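Local coordinates for protein yciO (Escherichia coli, PDB 1K7J) that is of unknown function but may bind double-stranded RNA, at residues Q3-H8 with I17-E22; E158-R163 with D169-G174. All coordinates share one frame; numbering follows the deposited sequence.

Contact 1: Q3-H8 with I17-E22; sequences QFFYIH and INQAVE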
loop_
_atom_site.group_PDB
_atom_site.type_symbol
_atom_site.label_atom_id
_atom_site.label_comp_id
_atom_site.label_asym_id
_atom_site.label_seq_id
_atom_site.Cartn_x
_atom_site.Cartn_y
_atom_site.Cartn_z
ATOM N N GLN A 3 -14.355 -10.388 -8.284
ATOM C CA GLN A 3 -14.563 -11.543 -7.427
ATOM C C GLN A 3 -14.592 -10.946 -6.024
ATOM O O GLN A 3 -14.084 -9.842 -5.809
ATOM C CB GLN A 3 -13.415 -12.542 -7.571
ATOM C CG GLN A 3 -13.583 -13.486 -8.750
ATOM C CD GLN A 3 -12.440 -14.473 -8.879
ATOM O OE1 GLN A 3 -11.426 -14.189 -9.515
ATOM N NE2 GLN A 3 -12.595 -15.639 -8.264
ATOM N N PHE A 4 -15.188 -11.660 -5.075
ATOM C CA PHE A 4 -15.303 -11.167 -3.704
ATOM C C PHE A 4 -14.969 -12.305 -2.738
ATOM O O PHE A 4 -15.692 -13.301 -2.665
ATOM C CB PHE A 4 -16.736 -10.655 -3.480
ATOM C CG PHE A 4 -16.909 -9.806 -2.249
ATOM C CD1 PHE A 4 -17.416 -10.349 -1.073
ATOM C CD2 PHE A 4 -16.579 -8.454 -2.270
ATOM C CE1 PHE A 4 -17.598 -9.557 0.061
ATOM C CE2 PHE A 4 -16.756 -7.655 -1.140
ATOM C CZ PHE A 4 -17.267 -8.206 0.026
ATOM N N PHE A 5 -13.866 -12.156 -2.008
ATOM C CA PHE A 5 -13.424 -13.177 -1.060
ATOM C C PHE A 5 -13.630 -12.770 0.389
ATOM O O PHE A 5 -13.277 -11.663 0.782
ATOM C CB PHE A 5 -11.923 -13.466 -1.201
ATOM C CG PHE A 5 -11.521 -14.132 -2.487
ATOM C CD1 PHE A 5 -12.463 -14.571 -3.410
ATOM C CD2 PHE A 5 -10.170 -14.324 -2.765
ATOM C CE1 PHE A 5 -12.060 -15.192 -4.594
ATOM C CE2 PHE A 5 -9.759 -14.940 -3.941
ATOM C CZ PHE A 5 -10.707 -15.375 -4.858
ATOM N N TYR A 6 -14.182 -13.677 1.185
ATOM C CA TYR A 6 -14.358 -13.429 2.609
ATOM C C TYR A 6 -13.174 -14.127 3.256
ATOM O O TYR A 6 -13.133 -15.354 3.318
ATOM C CB TYR A 6 -15.653 -14.056 3.115
ATOM C CG TYR A 6 -16.887 -13.254 2.801
ATOM C CD1 TYR A 6 -17.245 -12.155 3.583
ATOM C CD2 TYR A 6 -17.706 -13.598 1.729
ATOM C CE1 TYR A 6 -18.395 -11.421 3.306
ATOM C CE2 TYR A 6 -18.855 -12.870 1.442
ATOM C CZ TYR A 6 -19.195 -11.786 2.235
ATOM O OH TYR A 6 -20.344 -11.082 1.963
ATOM N N ILE A 7 -12.201 -13.351 3.720
ATOM C CA ILE A 7 -11.025 -13.935 4.350
ATOM C C ILE A 7 -10.949 -13.556 5.827
ATOM O O ILE A 7 -11.088 -12.386 6.184
ATOM C CB ILE A 7 -9.731 -13.480 3.625
ATOM C CG1 ILE A 7 -9.796 -13.896 2.150
ATOM C CG2 ILE A 7 -8.505 -14.088 4.300
ATOM C CD1 ILE A 7 -8.535 -13.587 1.352
ATOM N N HIS A 8 -10.750 -14.554 6.685
ATOM C CA HIS A 8 -10.645 -14.318 8.123
ATOM C C HIS A 8 -9.470 -13.369 8.338
ATOM O O HIS A 8 -8.351 -13.655 7.927
ATOM C CB HIS A 8 -10.414 -15.646 8.845
ATOM C CG HIS A 8 -11.565 -16.596 8.728
ATOM N ND1 HIS A 8 -11.434 -17.955 8.919
ATOM C CD2 HIS A 8 -12.871 -16.380 8.446
ATOM C CE1 HIS A 8 -12.609 -18.535 8.757
ATOM N NE2 HIS A 8 -13.499 -17.603 8.469
ATOM N N ILE A 17 -5.846 -16.715 -0.012
ATOM C CA ILE A 17 -4.702 -15.821 -0.152
ATOM C C ILE A 17 -3.980 -16.200 -1.446
ATOM O O ILE A 17 -3.621 -15.335 -2.246
ATOM C CB ILE A 17 -3.719 -15.971 1.035
ATOM C CG1 ILE A 17 -4.336 -15.378 2.304
ATOM C CG2 ILE A 17 -2.389 -15.295 0.714
ATOM C CD1 ILE A 17 -4.557 -13.867 2.241
ATOM N N ASN A 18 -3.781 -17.498 -1.655
ATOM C CA ASN A 18 -3.099 -17.963 -2.858
ATOM C C ASN A 18 -3.864 -17.586 -4.123
ATOM O O ASN A 18 -3.271 -17.134 -5.102
ATOM C CB ASN A 18 -2.873 -19.479 -2.802
ATOM C CG ASN A 18 -1.799 -19.871 -1.799
ATOM O OD1 ASN A 18 -1.052 -19.021 -1.312
ATOM N ND2 ASN A 18 -1.709 -21.163 -1.497
ATOM N N GLN A 19 -5.183 -17.761 -4.105
ATOM C CA GLN A 19 -5.984 -17.403 -5.270
ATOM C C GLN A 19 -5.885 -15.904 -5.548
ATOM O O GLN A 19 -5.825 -15.480 -6.702
ATOM C CB GLN A 19 -7.446 -17.806 -5.064
ATOM C CG GLN A 19 -7.694 -19.293 -5.242
ATOM C CD GLN A 19 -9.153 -19.662 -5.071
ATOM O OE1 GLN A 19 -10.039 -19.010 -5.623
ATOM N NE2 GLN A 19 -9.411 -20.724 -4.312
ATOM N N ALA A 20 -5.860 -15.102 -4.487
ATOM C CA ALA A 20 -5.754 -13.656 -4.637
ATOM C C ALA A 20 -4.420 -13.305 -5.290
ATOM O O ALA A 20 -4.357 -12.473 -6.195
ATOM C CB ALA A 20 -5.866 -12.976 -3.274
ATOM N N VAL A 21 -3.354 -13.949 -4.830
ATOM C CA VAL A 21 -2.027 -13.696 -5.378
ATOM C C VAL A 21 -1.945 -14.119 -6.846
ATOM O O VAL A 21 -1.268 -13.474 -7.647
ATOM C CB VAL A 21 -0.941 -14.422 -4.547
ATOM C CG1 VAL A 21 0.394 -14.405 -5.284
ATOM C CG2 VAL A 21 -0.788 -13.733 -3.196
ATOM N N GLU A 22 -2.637 -15.194 -7.209
ATOM C CA GLU A 22 -2.604 -15.632 -8.598
ATOM C C GLU A 22 -3.276 -14.581 -9.480
ATOM O O GLU A 22 -2.857 -14.351 -10.615
ATOM C CB GLU A 22 -3.296 -16.987 -8.760
ATOM C CG GLU A 22 -3.106 -17.589 -10.142
ATOM C CD GLU A 22 -1.657 -17.537 -10.610
ATOM O OE1 GLU A 22 -0.777 -18.080 -9.905
ATOM O OE2 GLU A 22 -1.399 -16.947 -11.684
HETATM O O HOH W 1 -10.159 -17.682 -7.939
#
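Phe5 meets helix 14-25 with the outer end of its ring: CE2 lies 3.9 Å from CB of Gln19 and, near the ring plane, 3.9 Å from the backbone N of Ala20. The amide of Gln19 crosses the ring at about a right angle, its plane turned 81° from it, with OE1 3.8 Å from CZ. That same OE1 accepts a 2.7 Å hydrogen bond from a water, which in turn accepts a bond from NE2 of Gln3. One turn before Ala20, Ile17 brings its CD1 within 4.1 Å of CD1 of Ile7, the two side chains crossing at about a right angle. Strand 3-6, outermost in the mixed beta sheet of this alpha/beta fold, helix 14-25 and the parallel strand 30-34 form a beta-alpha-beta crossover that skips strand 170-173. Phe5 and Ile7 direct their CB toward that helix, and Phe5 has CG anti to its carbonyl carbon (chi1 -68°), which carries the ring out to Gln19 and Ala20. With an alanine at Phe5, CB of Gln19 and the backbone of Ala20 would probably lose their packing and a gap open beside Leu170. Helix 127-136 flanks the contact, taking Ile7 on Ile128, Ile17 on Ala131 and Ala20 on Leu132.

Contact 2: E158-R163 with D169-G174; sequences EEIKDR and DLIIHG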
loop_
_atom_site.group_PDB
_atom_site.type_symbol
_atom_site.label_atom_id
_atom_site.label_comp_id
_atom_site.label_asym_id
_atom_site.label_seq_id
_atom_site.Cartn_x
_atom_site.Cartn_y
_atom_site.Cartn_z
ATOM N N GLU A 158 -18.439 -3.819 1.991
ATOM C CA GLU A 158 -19.669 -3.896 1.213
ATOM C C GLU A 158 -19.859 -2.607 0.416
ATOM O O GLU A 158 -20.338 -2.633 -0.718
ATOM C CB GLU A 158 -20.869 -4.144 2.130
ATOM C CG GLU A 158 -20.989 -5.587 2.606
ATOM C CD GLU A 158 -21.070 -6.580 1.455
ATOM O OE1 GLU A 158 -21.731 -6.267 0.440
ATOM O OE2 GLU A 158 -20.484 -7.679 1.566
ATOM N N GLU A 159 -19.480 -1.480 1.014
ATOM C CA GLU A 159 -19.580 -0.189 0.343
ATOM C C GLU A 159 -18.587 -0.202 -0.817
ATOM O O GLU A 159 -18.873 0.296 -1.905
ATOM C CB GLU A 159 -19.245 0.943 1.324
ATOM C CG GLU A 159 -19.327 2.363 0.757
ATOM C CD GLU A 159 -18.135 2.740 -0.108
ATOM O OE1 GLU A 159 -16.983 2.502 0.320
ATOM O OE2 GLU A 159 -18.348 3.290 -1.211
ATOM N N ILE A 160 -17.418 -0.791 -0.577
ATOM C CA ILE A 160 -16.384 -0.881 -1.599
ATOM C C ILE A 160 -16.880 -1.712 -2.782
ATOM O O ILE A 160 -16.649 -1.363 -3.941
ATOM C CB ILE A 160 -15.094 -1.505 -1.016
ATOM C CG1 ILE A 160 -14.481 -0.535 0.003
ATOM C CG2 ILE A 160 -14.110 -1.824 -2.132
ATOM C CD1 ILE A 160 -13.271 -1.077 0.734
ATOM N N LYS A 161 -17.568 -2.809 -2.481
ATOM C CA LYS A 161 -18.109 -3.678 -3.519
ATOM C C LYS A 161 -19.123 -2.904 -4.361
ATOM O O LYS A 161 -19.103 -2.974 -5.590
ATOM C CB LYS A 161 -18.774 -4.902 -2.878
ATOM C CG LYS A 161 -19.345 -5.920 -3.861
ATOM C CD LYS A 161 -19.827 -7.161 -3.114
ATOM C CE LYS A 161 -20.361 -8.237 -4.052
ATOM N NZ LYS A 161 -21.635 -7.842 -4.713
ATOM N N ASP A 162 -19.998 -2.150 -3.699
ATOM C CA ASP A 162 -21.009 -1.374 -4.414
ATOM C C ASP A 162 -20.384 -0.332 -5.335
ATOM O O ASP A 162 -20.876 -0.088 -6.436
ATOM C CB ASP A 162 -21.947 -0.657 -3.435
ATOM C CG ASP A 162 -22.783 -1.614 -2.607
ATOM O OD1 ASP A 162 -23.091 -2.723 -3.096
ATOM O OD2 ASP A 162 -23.149 -1.246 -1.468
ATOM N N ARG A 163 -19.295 0.277 -4.880
ATOM C CA ARG A 163 -18.626 1.314 -5.651
ATOM C C ARG A 163 -17.649 0.858 -6.728
ATOM O O ARG A 163 -17.585 1.462 -7.802
ATOM C CB ARG A 163 -17.883 2.271 -4.710
ATOM C CG ARG A 163 -17.092 3.359 -5.439
ATOM C CD ARG A 163 -16.165 4.122 -4.497
ATOM N NE ARG A 163 -16.894 4.774 -3.411
ATOM C CZ ARG A 163 -17.783 5.747 -3.580
ATOM N NH1 ARG A 163 -18.067 6.191 -4.800
ATOM N NH2 ARG A 163 -18.381 6.290 -2.526
ATOM N N ASP A 169 -10.683 -6.366 -10.102
ATOM C CA ASP A 169 -10.806 -7.796 -10.351
ATOM C C ASP A 169 -11.078 -8.643 -9.113
ATOM O O ASP A 169 -11.635 -9.739 -9.206
ATOM C CB ASP A 169 -9.548 -8.273 -11.072
ATOM C CG ASP A 169 -9.260 -7.448 -12.313
ATOM O OD1 ASP A 169 -10.169 -7.337 -13.165
ATOM O OD2 ASP A 169 -8.144 -6.906 -12.437
ATOM N N LEU A 170 -10.687 -8.132 -7.953
ATOM C CA LEU A 170 -10.908 -8.845 -6.708
ATOM C C LEU A 170 -11.007 -7.876 -5.552
ATOM O O LEU A 170 -10.293 -6.877 -5.505
ATOM C CB LEU A 170 -9.758 -9.818 -6.424
ATOM C CG LEU A 170 -9.778 -10.460 -5.027
ATOM C CD1 LEU A 170 -10.979 -11.391 -4.903
ATOM C CD2 LEU A 170 -8.483 -11.223 -4.787
ATOM N N ILE A 171 -11.919 -8.167 -4.636
ATOM C CA ILE A 171 -12.079 -7.371 -3.435
ATOM C C ILE A 171 -12.018 -8.376 -2.301
ATOM O O ILE A 171 -12.791 -9.336 -2.272
ATOM C CB ILE A 171 -13.430 -6.640 -3.383
ATOM C CG1 ILE A 171 -13.483 -5.570 -4.477
ATOM C CG2 ILE A 171 -13.618 -6.006 -2.002
ATOM C CD1 ILE A 171 -14.837 -4.891 -4.617
ATOM N N ILE A 172 -11.069 -8.180 -1.395
ATOM C CA ILE A 172 -10.932 -9.068 -0.254
ATOM C C ILE A 172 -11.604 -8.426 0.943
ATOM O O ILE A 172 -11.193 -7.363 1.396
ATOM C CB ILE A 172 -9.449 -9.330 0.101
ATOM C CG1 ILE A 172 -8.770 -10.114 -1.024
ATOM C CG2 ILE A 172 -9.354 -10.101 1.413
ATOM C CD1 ILE A 172 -7.269 -10.282 -0.835
ATOM N N HIS A 173 -12.658 -9.068 1.428
ATOM C CA HIS A 173 -13.382 -8.599 2.596
ATOM C C HIS A 173 -12.554 -9.039 3.798
ATOM O O HIS A 173 -12.426 -10.235 4.065
ATOM C CB HIS A 173 -14.767 -9.253 2.629
ATOM C CG HIS A 173 -15.602 -8.882 3.816
ATOM N ND1 HIS A 173 -15.155 -9.010 5.114
ATOM C CD2 HIS A 173 -16.881 -8.442 3.899
ATOM C CE1 HIS A 173 -16.124 -8.669 5.945
ATOM N NE2 HIS A 173 -17.182 -8.321 5.235
ATOM N N GLY A 174 -11.974 -8.074 4.507
ATOM C CA GLY A 174 -11.169 -8.389 5.672
ATOM C C GLY A 174 -11.712 -7.694 6.902
ATOM O O GLY A 174 -10.967 -7.366 7.824
#
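Ile171 carries the apolar part of this contact, reaching from strand 170-173 into helix 157-164 with the end of its longer branch. Its CD1 sits 3.7 Å from CA of Lys161 and 4.0 Å from CG2 of Ile160, so one methyl touches the helix both on its backbone and on a neighbouring side chain. The reach comes from an extended branch: CG1 lies anti to the carbonyl carbon and CD1 continues straight outward (chi2 173°). Ile160 answers with its short branch, and the two isoleucines cross obliquely. Lys161 contributes the root of its side chain, CB being 4.3 Å from CD1 of Ile171, while its long aliphatic chain leads away from the strand.

Helix 157-164 is the connection of a beta-alpha-beta crossover in the YrdC-like fold, from strand 140-144 to the parallel strand 170-173, with strands 30-34 and 37-43 between them. It runs nearly antiparallel to the strand it leads into, the short axes 167° apart and 9.3 Å from each other at closest, and both isoleucines also rest on Val31 of the adjoining strand 30-34.

Polar groups meet more loosely. OE2 of Glu158 approaches the His173 ring at its edge, near the ring plane, 4.4 Å from CD2. It remains 5.0 Å from NE2, too far for a salt bridge, although a negative carboxylate at this range would probably favour a protonated imidazole slightly.

Charge pairing within the helix lies on a different side: NE of Arg163 forms a salt bridge 3.0 Å long with OE2 of Glu159, one turn back, through a weak, bent hydrogen bond. At the start of the helix, OD1 of Asp156 accepts hydrogen bonds from the backbone N of both Glu158 and Glu159.

How the contacts relate
The two contacts show how neighbouring strands of one sheet can carry helices on opposite faces. Strands 3-6 and 170-173 lie side by side and parallel, joined by backbone hydrogen bonds that include Phe5 O to His173 N at 2.7 Å and Gln3 N to Asp169 O at 2.9 Å. Contact 1 uses the face on which Phe5 and Ile7 point to helix 14-25; contact 2 uses the other, where Ile171 meets helix 157-164. The centres are about 11 Å apart. On that second face Tyr6 joins them, its CE1 packing 3.4 Å from CD2 of His173, while Phe4 touches Glu158 and Lys161.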